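Local coordinates for protein AA10A (Thermobifida fusca, PDB 5UIZ) that probably cleaves polysaccharides such as cellulose oxidatively at a copper ion, as a lytic polysaccharide monooxygenase of family AA10, at residues S39-A44 / T135-D140; G86-W91 / Q211-C216; Q141-A146 / P181-Q186; Y148-V153 / V173-S178. All coordinates share one frame; numbering follows the deposited sequence. Where two conformers were deposited one is given.

Contact 1: residues S39-A44 / T135-D140; sequences SVINPA and TIHLYD
The imidazole of His137 has Ile41 over one of its faces: Ile41 CB sits 4.3 Å from the ring centroid, 23° off the normal and nearer the rim on the ND1 side, a CH-pi contact. At the rim, NE2 of the same ring is hydrogen-bonded to Asn184 OD1 of the next strand, 184-190, which helps fix the rotation of the ring. Ile41 suits this place because its branched chain serves two neighbours at once. While CB lies on the imidazole, Ile41 CG1 runs alongside Tyr139 and comes 3.6 Å from Tyr139 CB.

The backbones are antiparallel strands interrupted by a classic beta bulge. Ile41 and Asn42 both face His137, whose O accepts Ile41 N at 2.8 Å and, weakly, Asn42 N at 3.5 Å. Regular pairing resumes where His137 N donates to Asn42 O at 2.9 Å. A cis peptide then leads into Pro43, which has no N-H to offer a strand partner. On the opposite face, Val40 packs through CG1 on Ile136 CG2 and through CG2 on Leu138 CD1, both at 4.0 Å, and Leu215 of strand 211-221 joins this apolar layer.

The chemistry is thus two-sided: aliphatic groups turn to the interior of the sandwich, whereas the partly exposed face mixes a polar ring with an aliphatic cover, and the bulge lets one carbonyl receive one firm and one weak N-H.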
# COMPACT_ATOMS: atom_id res chain seq x y z
N SER A 39 -2.64 -7.86 -3.45
CA SER A 39 -2.59 -6.69 -2.56
C SER A 39 -2.77 -7.11 -1.13
O SER A 39 -3.09 -8.30 -0.84
CB SER A 39 -3.69 -5.69 -2.91
OG SER A 39 -3.41 -4.37 -2.48
N VAL A 40 -2.60 -6.14 -0.24
CA VAL A 40 -2.80 -6.33 1.18
C VAL A 40 -4.28 -5.99 1.39
O VAL A 40 -4.71 -4.87 1.15
CB VAL A 40 -1.89 -5.44 2.02
CG1 VAL A 40 -2.28 -5.53 3.49
CG2 VAL A 40 -0.46 -5.87 1.88
N ILE A 41 -5.02 -7.02 1.78
CA ILE A 41 -6.44 -7.00 2.08
C ILE A 41 -6.70 -6.42 3.48
O ILE A 41 -7.71 -5.77 3.67
CB ILE A 41 -6.98 -8.46 2.03
CG1 ILE A 41 -6.72 -9.06 0.65
CG2 ILE A 41 -8.48 -8.55 2.36
CD1 ILE A 41 -6.97 -8.10 -0.51
N ASN A 42 -5.85 -6.76 4.45
CA ASN A 42 -5.89 -6.20 5.81
C ASN A 42 -4.47 -5.91 6.27
O ASN A 42 -3.62 -6.79 6.22
CB ASN A 42 -6.55 -7.14 6.84
CG ASN A 42 -6.41 -6.62 8.28
OD1 ASN A 42 -5.47 -6.98 9.01
ND2 ASN A 42 -7.30 -5.75 8.68
N PRO A 43 -4.20 -4.67 6.70
CA PRO A 43 -5.00 -3.46 6.59
C PRO A 43 -5.03 -3.07 5.11
O PRO A 43 -4.00 -2.99 4.49
CB PRO A 43 -4.27 -2.43 7.42
CG PRO A 43 -2.86 -2.89 7.43
CD PRO A 43 -2.88 -4.38 7.29
N ALA A 44 -6.23 -2.88 4.60
CA ALA A 44 -6.46 -2.65 3.19
C ALA A 44 -5.57 -1.53 2.66
O ALA A 44 -5.47 -0.47 3.27
CB ALA A 44 -7.90 -2.26 2.97
N THR A 135 -1.79 -7.98 12.02
CA THR A 135 -1.59 -8.98 10.96
C THR A 135 -1.70 -8.36 9.56
O THR A 135 -2.62 -7.63 9.24
CB THR A 135 -2.59 -10.17 11.11
OG1 THR A 135 -2.35 -10.82 12.38
CG2 THR A 135 -2.42 -11.21 9.99
N ILE A 136 -0.75 -8.71 8.72
CA ILE A 136 -0.81 -8.38 7.34
C ILE A 136 -1.36 -9.57 6.60
O ILE A 136 -0.78 -10.65 6.67
CB ILE A 136 0.55 -8.04 6.79
CG1 ILE A 136 1.14 -6.86 7.61
CG2 ILE A 136 0.46 -7.79 5.29
CD1 ILE A 136 1.66 -5.66 6.85
N HIS A 137 -2.45 -9.37 5.87
CA HIS A 137 -3.03 -10.41 5.02
C HIS A 137 -2.94 -9.98 3.53
O HIS A 137 -3.53 -8.96 3.08
CB HIS A 137 -4.46 -10.66 5.50
CG HIS A 137 -5.25 -11.53 4.60
ND1 HIS A 137 -6.62 -11.48 4.57
CD2 HIS A 137 -4.87 -12.46 3.69
CE1 HIS A 137 -7.05 -12.36 3.69
NE2 HIS A 137 -6.01 -12.94 3.11
N LEU A 138 -2.18 -10.75 2.80
CA LEU A 138 -1.94 -10.56 1.41
C LEU A 138 -2.79 -11.58 0.70
O LEU A 138 -2.90 -12.73 1.14
CB LEU A 138 -0.45 -10.80 1.08
CG LEU A 138 -0.12 -10.42 -0.39
CD1 LEU A 138 0.44 -9.00 -0.38
CD2 LEU A 138 0.81 -11.35 -1.14
N TYR A 139 -3.40 -11.16 -0.40
CA TYR A 139 -4.07 -12.06 -1.30
C TYR A 139 -3.35 -11.95 -2.62
O TYR A 139 -3.18 -10.86 -3.13
CB TYR A 139 -5.52 -11.68 -1.47
CG TYR A 139 -6.31 -12.55 -2.41
CD1 TYR A 139 -6.59 -13.86 -2.10
CD2 TYR A 139 -6.87 -12.04 -3.59
CE1 TYR A 139 -7.33 -14.67 -2.94
CE2 TYR A 139 -7.67 -12.85 -4.41
CZ TYR A 139 -7.88 -14.17 -4.07
OH TYR A 139 -8.63 -15.00 -4.91
N ASP A 140 -2.99 -13.09 -3.18
CA ASP A 140 -2.34 -13.14 -4.48
C ASP A 140 -3.05 -14.18 -5.31
O ASP A 140 -2.88 -15.37 -5.06
CB ASP A 140 -0.88 -13.56 -4.26
CG ASP A 140 -0.16 -13.90 -5.59
OD1 ASP A 140 -0.65 -13.50 -6.67
OD2 ASP A 140 0.86 -14.61 -5.54

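Contact 2: residues G86-W91 / Q211-C216; sequences GLYRDW and QTYYLC
This is a buried antiparallel strand pair, Tyr88-Asp90 against Gln211-Thr212-Tyr213, that adds the short strand 88-90 to strand 211-221 beside the copper ion. Arg89 and Thr212 exchange backbone bonds, Arg89 N to Thr212 O at 2.7 Å and Thr212 N to Arg89 O at 2.8 Å. Beyond them Tyr214 N donates to Leu87 O, Leu87 being the centre of an inverse gamma turn.

On the face bearing Tyr88, Asp90, Gln211 and Tyr213, Tyr88 CB lies over the centre of the Tyr213 ring, 3.6 Å from the centroid, a CH-pi contact. Tyr88 CG lies between its backbone N and carbonyl carbon (chi1 66°), which turns the ring toward the Gln211 amide and alongside Tyr213. Gln211 NE2 lies over one face of that ring, 3.3 Å from Tyr88 CE1. A glutamine suits this place because its amide offers an N-H to the carboxylate and an oxygen to the tyrosine hydroxyl. Gln211 NE2 donates at 2.9 Å to the syn lone pair of Asp90 OD1, carboxylate and amide being nearly coplanar, and Gln211 OE1 accepts Tyr213 OH at 2.8 Å from above the carbonyl plane.

Tyr213 OH is also hydrogen-bonded to His37 N, a copper ligand, while its ring stacks on Trp204. A phenylalanine in place of Tyr213 would probably deprive Gln211 OE1 and the amino group of His37 of this shared partner, leaving the glutamine amide held by Asp90 alone among the bonds described.

With the Tyr213 side chain about 3 Å from the metal, the geometry is that of the aromatic residue beside the histidine brace in lytic polysaccharide monooxygenases, a position that can hold phenylalanine or tyrosine.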
# COMPACT_ATOMS: atom_id res chain seq x y z
N GLY A 86 -2.46 -4.64 -9.51
CA GLY A 86 -1.38 -4.50 -10.49
C GLY A 86 -0.30 -3.53 -10.09
O GLY A 86 0.41 -3.02 -10.96
N LEU A 87 -0.17 -3.23 -8.80
CA LEU A 87 0.76 -2.16 -8.39
C LEU A 87 2.15 -2.75 -8.15
O LEU A 87 2.59 -2.91 -6.99
CB LEU A 87 0.22 -1.43 -7.18
CG LEU A 87 0.56 0.04 -7.12
CD1 LEU A 87 -0.22 0.73 -6.00
CD2 LEU A 87 2.06 0.25 -6.92
N TYR A 88 2.84 -3.06 -9.24
CA TYR A 88 4.15 -3.65 -9.20
C TYR A 88 5.14 -3.07 -10.16
O TYR A 88 4.79 -2.46 -11.20
CB TYR A 88 4.07 -5.14 -9.50
CG TYR A 88 3.62 -5.50 -10.88
CD1 TYR A 88 4.53 -5.59 -11.93
CD2 TYR A 88 2.28 -5.81 -11.14
CE1 TYR A 88 4.13 -5.92 -13.20
CE2 TYR A 88 1.86 -6.17 -12.40
CZ TYR A 88 2.79 -6.24 -13.43
OH TYR A 88 2.38 -6.58 -14.69
N ARG A 89 6.41 -3.29 -9.83
CA ARG A 89 7.46 -3.03 -10.78
C ARG A 89 8.19 -4.31 -11.11
O ARG A 89 8.33 -5.17 -10.27
CB ARG A 89 8.43 -1.99 -10.22
CG ARG A 89 7.83 -0.63 -9.91
CD ARG A 89 8.95 0.32 -9.47
NE ARG A 89 9.77 0.66 -10.62
CZ ARG A 89 9.53 1.66 -11.45
NH1 ARG A 89 10.26 1.77 -12.50
NH2 ARG A 89 8.55 2.50 -11.26
N ASP A 90 8.69 -4.40 -12.34
CA ASP A 90 9.59 -5.45 -12.74
C ASP A 90 11.04 -4.91 -12.76
O ASP A 90 11.28 -3.72 -13.01
CB ASP A 90 9.25 -5.92 -14.15
CG ASP A 90 7.95 -6.73 -14.22
OD1 ASP A 90 7.48 -7.38 -13.24
OD2 ASP A 90 7.42 -6.71 -15.32
N TRP A 91 11.98 -5.81 -12.46
CA TRP A 91 13.39 -5.58 -12.64
C TRP A 91 13.93 -4.47 -11.71
O TRP A 91 14.80 -3.69 -12.06
CB TRP A 91 13.70 -5.32 -14.15
CG TRP A 91 13.47 -6.51 -15.00
CD1 TRP A 91 12.51 -6.65 -15.97
CD2 TRP A 91 14.24 -7.74 -15.04
NE1 TRP A 91 12.62 -7.89 -16.58
CE2 TRP A 91 13.69 -8.57 -16.04
CE3 TRP A 91 15.34 -8.20 -14.31
CZ2 TRP A 91 14.20 -9.84 -16.33
CZ3 TRP A 91 15.84 -9.47 -14.59
CH2 TRP A 91 15.28 -10.27 -15.62
N GLN A 211 9.66 -9.27 -9.74
CA GLN A 211 8.47 -8.45 -9.75
C GLN A 211 8.21 -8.12 -8.31
O GLN A 211 8.15 -9.02 -7.43
CB GLN A 211 7.31 -9.23 -10.33
CG GLN A 211 5.99 -8.47 -10.34
CD GLN A 211 5.03 -9.18 -11.25
OE1 GLN A 211 4.22 -9.94 -10.78
NE2 GLN A 211 5.19 -9.01 -12.57
N THR A 212 8.04 -6.84 -8.05
CA THR A 212 7.92 -6.36 -6.73
C THR A 212 6.66 -5.49 -6.65
O THR A 212 6.50 -4.59 -7.45
CB THR A 212 9.16 -5.54 -6.34
OG1 THR A 212 10.33 -6.33 -6.52
CG2 THR A 212 9.07 -5.15 -4.89
N TYR A 213 5.83 -5.78 -5.64
CA TYR A 213 4.65 -5.01 -5.30
C TYR A 213 4.89 -4.05 -4.17
O TYR A 213 5.60 -4.38 -3.16
CB TYR A 213 3.53 -5.97 -4.91
CG TYR A 213 3.11 -6.82 -6.08
CD1 TYR A 213 3.88 -7.89 -6.50
CD2 TYR A 213 1.94 -6.54 -6.79
CE1 TYR A 213 3.50 -8.67 -7.59
CE2 TYR A 213 1.55 -7.31 -7.87
CZ TYR A 213 2.35 -8.36 -8.28
OH TYR A 213 1.98 -9.13 -9.35
N TYR A 214 4.28 -2.88 -4.31
CA TYR A 214 4.44 -1.76 -3.40
C TYR A 214 3.08 -1.32 -2.86
O TYR A 214 2.25 -0.78 -3.57
CB TYR A 214 5.17 -0.61 -4.10
CG TYR A 214 6.59 -0.99 -4.46
CD1 TYR A 214 7.55 -1.15 -3.49
CD2 TYR A 214 6.94 -1.22 -5.78
CE1 TYR A 214 8.85 -1.52 -3.85
CE2 TYR A 214 8.20 -1.65 -6.13
CZ TYR A 214 9.15 -1.78 -5.19
OH TYR A 214 10.44 -2.14 -5.56
N LEU A 215 2.87 -1.57 -1.58
CA LEU A 215 1.54 -1.59 -0.99
C LEU A 215 1.44 -0.68 0.19
O LEU A 215 1.94 -1.01 1.26
CB LEU A 215 1.22 -3.04 -0.56
CG LEU A 215 1.41 -4.01 -1.75
CD1 LEU A 215 1.43 -5.48 -1.35
CD2 LEU A 215 0.41 -3.73 -2.88
N CYS A 216 0.86 0.51 -0.01
CA CYS A 216 0.60 1.46 1.07
C CYS A 216 -0.79 1.24 1.69
O CYS A 216 -1.81 1.18 0.96
CB CYS A 216 0.66 2.93 0.61
SG CYS A 216 2.32 3.56 0.27
O HOH W 1 10.94 -5.91 -9.31

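Contact 3: residues Q141-A146 / P181-Q186; sequences QASHGA and PAQNIQ. With CU (copper (II) ion), chain C.
Gln183 reaches across to Gln141 and Ser143. From CB the chain sets out with CG anti to the carbonyl carbon (chi1 -68°) and runs extended beyond it, which carries the amide over the loop. Gln183 CG rests close against the hydroxyl of Ser143, 3.1 Å from Ser143 OG. Gln183 CD lies 3.9 Å from Gln141 O, and Gln183 NE2 completes the approach by donating to that carbonyl oxygen at 2.9 Å, with an N-H...O angle of 162°. The acceptor is in the plane of the Gln183 amide, although the donor is tilted out of the Gln141 carbonyl plane. A glutamine suits this place: its length bridges the gap and its NH2 meets a backbone carbonyl of the loop.

Farther along, Pro181 CB touches Ser143 O at 3.2 Å, and Pro181 CA lies 3.6 Å from Gly145 N. Gly145 has a positive phi, and a beta carbon there would press on Pro181 N, two reasons for glycine. One water joins the segments, accepting from Gly145 N and donating to Ala182 O.

Between Ser143 and Gly145 in sequence, His144 points away from 181-186, and His144 NE2 binds the copper ion at 2.2 Å; His37 supplies further ligand atoms. Ala142 CB lies over one face of the His144 ring, which also stacks with His208.

The 141-146 loop connects strand 133-140 to strand 146-154, and residues 181-183 lead into strand 184-190. Backbone bonds of Gln183 with Asp140 and of Ile185 with Leu138 continue the contact into the three-stranded sheet.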
# COMPACT_ATOMS: atom_id res chain seq x y z
N GLN A 141 -3.82 -13.76 -6.31
CA GLN A 141 -4.63 -14.72 -7.10
C GLN A 141 -3.78 -15.70 -7.91
O GLN A 141 -4.18 -16.83 -8.10
CB GLN A 141 -5.64 -13.99 -8.01
CG GLN A 141 -6.96 -14.75 -8.30
CD GLN A 141 -6.92 -15.67 -9.50
OE1 GLN A 141 -6.03 -15.57 -10.36
NE2 GLN A 141 -7.90 -16.56 -9.59
N ALA A 142 -2.60 -15.27 -8.34
CA ALA A 142 -1.72 -16.12 -9.11
C ALA A 142 -0.86 -17.08 -8.30
O ALA A 142 -0.16 -17.91 -8.90
CB ALA A 142 -0.83 -15.24 -9.97
N SER A 143 -0.87 -17.00 -6.96
CA SER A 143 -0.03 -17.87 -6.13
C SER A 143 1.43 -17.86 -6.59
O SER A 143 2.00 -18.87 -6.84
CB SER A 143 -0.57 -19.32 -6.16
OG SER A 143 -1.93 -19.30 -5.85
N HIS A 144 1.97 -16.68 -6.76
CA HIS A 144 3.35 -16.47 -7.11
C HIS A 144 4.36 -16.90 -6.05
O HIS A 144 5.54 -17.11 -6.40
CB HIS A 144 3.59 -14.98 -7.42
CG HIS A 144 2.89 -14.47 -8.66
ND1 HIS A 144 2.94 -15.14 -9.87
CD2 HIS A 144 2.11 -13.37 -8.86
CE1 HIS A 144 2.25 -14.46 -10.77
NE2 HIS A 144 1.74 -13.38 -10.19
N GLY A 145 3.94 -16.99 -4.79
CA GLY A 145 4.86 -17.04 -3.66
C GLY A 145 5.59 -15.72 -3.42
O GLY A 145 5.43 -14.74 -4.15
N ALA A 146 6.39 -15.70 -2.37
CA ALA A 146 7.12 -14.52 -2.00
C ALA A 146 8.54 -14.94 -1.61
O ALA A 146 8.72 -15.98 -0.91
CB ALA A 146 6.42 -13.86 -0.85
N PRO A 181 4.12 -20.61 -2.78
CA PRO A 181 2.94 -20.24 -3.51
C PRO A 181 1.67 -20.56 -2.74
O PRO A 181 1.53 -21.64 -2.20
CB PRO A 181 3.02 -21.11 -4.76
CG PRO A 181 4.44 -21.45 -4.90
CD PRO A 181 4.98 -21.52 -3.55
N ALA A 182 0.79 -19.58 -2.63
CA ALA A 182 -0.44 -19.65 -1.87
C ALA A 182 -1.25 -18.43 -2.25
O ALA A 182 -0.68 -17.36 -2.57
CB ALA A 182 -0.16 -19.61 -0.41
N GLN A 183 -2.57 -18.54 -2.23
CA GLN A 183 -3.39 -17.38 -2.54
C GLN A 183 -3.51 -16.42 -1.38
O GLN A 183 -3.69 -15.22 -1.59
CB GLN A 183 -4.76 -17.79 -3.12
CG GLN A 183 -4.56 -18.42 -4.49
CD GLN A 183 -5.86 -18.77 -5.20
OE1 GLN A 183 -6.69 -19.49 -4.66
NE2 GLN A 183 -6.01 -18.30 -6.45
N ASN A 184 -3.42 -16.94 -0.16
CA ASN A 184 -3.46 -16.14 1.02
C ASN A 184 -2.21 -16.32 1.84
O ASN A 184 -1.81 -17.44 2.15
CB ASN A 184 -4.68 -16.50 1.86
CG ASN A 184 -5.97 -16.17 1.15
OD1 ASN A 184 -6.50 -15.03 1.23
ND2 ASN A 184 -6.42 -17.13 0.36
N ILE A 185 -1.58 -15.22 2.19
CA ILE A 185 -0.36 -15.21 3.01
C ILE A 185 -0.63 -14.23 4.11
O ILE A 185 -1.17 -13.14 3.87
CB ILE A 185 0.84 -14.77 2.23
CG1 ILE A 185 1.19 -15.84 1.16
CG2 ILE A 185 2.04 -14.57 3.15
CD1 ILE A 185 2.33 -15.49 0.18
N GLN A 186 -0.33 -14.64 5.33
CA GLN A 186 -0.44 -13.72 6.45
C GLN A 186 0.62 -13.92 7.49
O GLN A 186 1.10 -15.02 7.65
CB GLN A 186 -1.81 -13.79 7.08
CG GLN A 186 -2.11 -15.08 7.79
CD GLN A 186 -3.45 -15.03 8.45
OE1 GLN A 186 -4.36 -14.44 7.90
NE2 GLN A 186 -3.60 -15.67 9.63
CU CU C . 0.59 -11.61 -10.83
O HOH W 2 1.50 -15.75 -3.51

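Contact 4: residues Y148-V153 / V173-S178; sequences YFLVYV and VHQTGS
Val151 bonds to strand 170-175 through both its backbone polar atoms. Val151 N donates to His174 O at 2.9 Å, and Val151 O receives both Val173 N at 2.9 Å and His174 N at 3.2 Å: a classic beta bulge.

Farther on, Thr176 N donates to Phe149 O at 3.1 Å, nearly straight at 170°, and Phe149 N returns a more bent bond to Thr176 OG1 at 3.0 Å. Thr176 OG1 lies between its own backbone N and carbonyl carbon (chi1 76°), placed to accept there, and donates to Gly177 O at 2.8 Å, so a side chain stands in for a strand carbonyl where strand 170-175 has ended. A valine in place of Thr176 would probably leave Phe149 N without this acceptor and Gly177 O without its donor.

Packing surrounds this polar seam. Thr176 OG1 also meets the edge of the Phe149 ring, 3.4 Å from Phe149 CD2. Val173 CG2 touches Val153 CG2 at 3.7 Å, the branched side chains suiting extended strands, and Leu150 CD2 lies along the aliphatic part of Gln175.

Strand 146-154 runs between strands 170-175 and 198-206, while Phe149, Val151 and His174 face strand 184-190 of the other sheet, with Phe187 against all three.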
# COMPACT_ATOMS: atom_id res chain seq x y z
N TYR A 148 10.38 -12.61 -0.16
CA TYR A 148 10.32 -11.92 1.14
C TYR A 148 9.23 -10.85 1.13
O TYR A 148 8.74 -10.47 0.08
CB TYR A 148 11.67 -11.25 1.46
CG TYR A 148 12.09 -10.21 0.42
CD1 TYR A 148 11.61 -8.90 0.47
CD2 TYR A 148 12.95 -10.53 -0.60
CE1 TYR A 148 11.97 -7.95 -0.50
CE2 TYR A 148 13.32 -9.60 -1.55
CZ TYR A 148 12.84 -8.30 -1.48
OH TYR A 148 13.20 -7.39 -2.43
N PHE A 149 8.89 -10.36 2.29
CA PHE A 149 8.12 -9.16 2.48
C PHE A 149 8.94 -8.26 3.35
O PHE A 149 9.59 -8.76 4.31
CB PHE A 149 6.85 -9.45 3.25
CG PHE A 149 5.89 -10.30 2.52
CD1 PHE A 149 4.92 -9.72 1.71
CD2 PHE A 149 5.92 -11.66 2.67
CE1 PHE A 149 4.01 -10.50 1.04
CE2 PHE A 149 4.99 -12.45 2.02
CZ PHE A 149 4.03 -11.87 1.19
N LEU A 150 8.96 -6.97 3.03
CA LEU A 150 9.46 -5.91 3.96
C LEU A 150 8.31 -5.05 4.41
O LEU A 150 7.48 -4.71 3.60
CB LEU A 150 10.51 -5.04 3.27
CG LEU A 150 11.69 -5.85 2.76
CD1 LEU A 150 12.64 -5.00 1.93
CD2 LEU A 150 12.43 -6.49 3.91
N VAL A 151 8.20 -4.74 5.69
CA VAL A 151 7.11 -3.92 6.18
C VAL A 151 7.70 -2.75 6.88
O VAL A 151 8.41 -2.93 7.89
CB VAL A 151 6.18 -4.70 7.12
CG1 VAL A 151 5.02 -3.82 7.59
CG2 VAL A 151 5.60 -5.90 6.42
N TYR A 152 7.44 -1.55 6.33
CA TYR A 152 7.84 -0.30 6.91
C TYR A 152 6.61 0.40 7.53
O TYR A 152 5.47 0.25 7.06
CB TYR A 152 8.42 0.59 5.82
CG TYR A 152 9.71 0.10 5.23
CD1 TYR A 152 9.72 -0.84 4.22
CD2 TYR A 152 10.93 0.63 5.67
CE1 TYR A 152 10.89 -1.30 3.69
CE2 TYR A 152 12.10 0.19 5.11
CZ TYR A 152 12.07 -0.79 4.14
OH TYR A 152 13.22 -1.22 3.60
N VAL A 153 6.83 1.18 8.58
CA VAL A 153 5.77 2.01 9.16
C VAL A 153 6.33 3.41 9.41
O VAL A 153 7.51 3.58 9.85
CB VAL A 153 5.16 1.43 10.47
CG1 VAL A 153 3.92 2.22 10.87
CG2 VAL A 153 4.69 -0.01 10.24
N VAL A 173 10.04 -2.31 10.17
CA VAL A 173 9.60 -2.96 11.40
C VAL A 173 9.50 -4.51 11.29
O VAL A 173 9.31 -5.19 12.30
CB VAL A 173 8.24 -2.45 11.90
CG1 VAL A 173 8.30 -0.99 12.19
CG2 VAL A 173 7.11 -2.75 10.94
N HIS A 174 9.52 -5.01 10.06
CA HIS A 174 9.40 -6.41 9.81
C HIS A 174 9.99 -6.84 8.51
O HIS A 174 9.91 -6.17 7.48
CB HIS A 174 7.95 -6.86 9.92
CG HIS A 174 7.81 -8.32 10.17
ND1 HIS A 174 7.86 -8.86 11.43
CD2 HIS A 174 7.64 -9.35 9.31
CE1 HIS A 174 7.71 -10.18 11.34
NE2 HIS A 174 7.57 -10.50 10.06
N GLN A 175 10.58 -8.02 8.55
CA GLN A 175 11.20 -8.63 7.42
C GLN A 175 10.89 -10.13 7.55
O GLN A 175 11.14 -10.73 8.59
CB GLN A 175 12.68 -8.40 7.44
CG GLN A 175 13.39 -9.27 6.42
CD GLN A 175 14.83 -9.48 6.77
OE1 GLN A 175 15.37 -8.79 7.61
NE2 GLN A 175 15.45 -10.43 6.13
N THR A 176 10.36 -10.73 6.51
CA THR A 176 10.13 -12.16 6.47
C THR A 176 11.13 -12.81 5.53
O THR A 176 11.79 -12.14 4.76
CB THR A 176 8.72 -12.51 5.94
OG1 THR A 176 8.65 -12.36 4.51
CG2 THR A 176 7.67 -11.72 6.63
N GLY A 177 11.16 -14.13 5.57
CA GLY A 177 11.83 -14.92 4.55
C GLY A 177 10.76 -15.32 3.50
O GLY A 177 9.67 -14.67 3.42
N SER A 178 11.05 -16.39 2.74
CA SER A 178 10.21 -16.77 1.62
C SER A 178 8.96 -17.52 2.09
O SER A 178 8.95 -18.10 3.15
CB SER A 178 11.00 -17.59 0.63
OG SER A 178 11.47 -18.73 1.27

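The contacts build a two-sheet sandwich with copper at one end. Contacts 1 and 3 share the smaller sheet, where Leu138 N lies 2.8 Å from Ile185 O; contacts 2 and 4 belong to the larger. The sheets meet where Leu215 CD1 of contact 2 packs 3.8 Å from Val40 CG2 of contact 1, and where Ile185 CG2 of contact 3 lies 3.8 Å from Phe149 CE2 of contact 4. Contacts 2 and 3 converge on the metal: Tyr213 OH is 4.3 Å from His144 CD2. Contact 1 stands farther back, the Leu138 side chain about 10 Å from copper, and the Phe149 side chain of contact 4 is about 12 Å away.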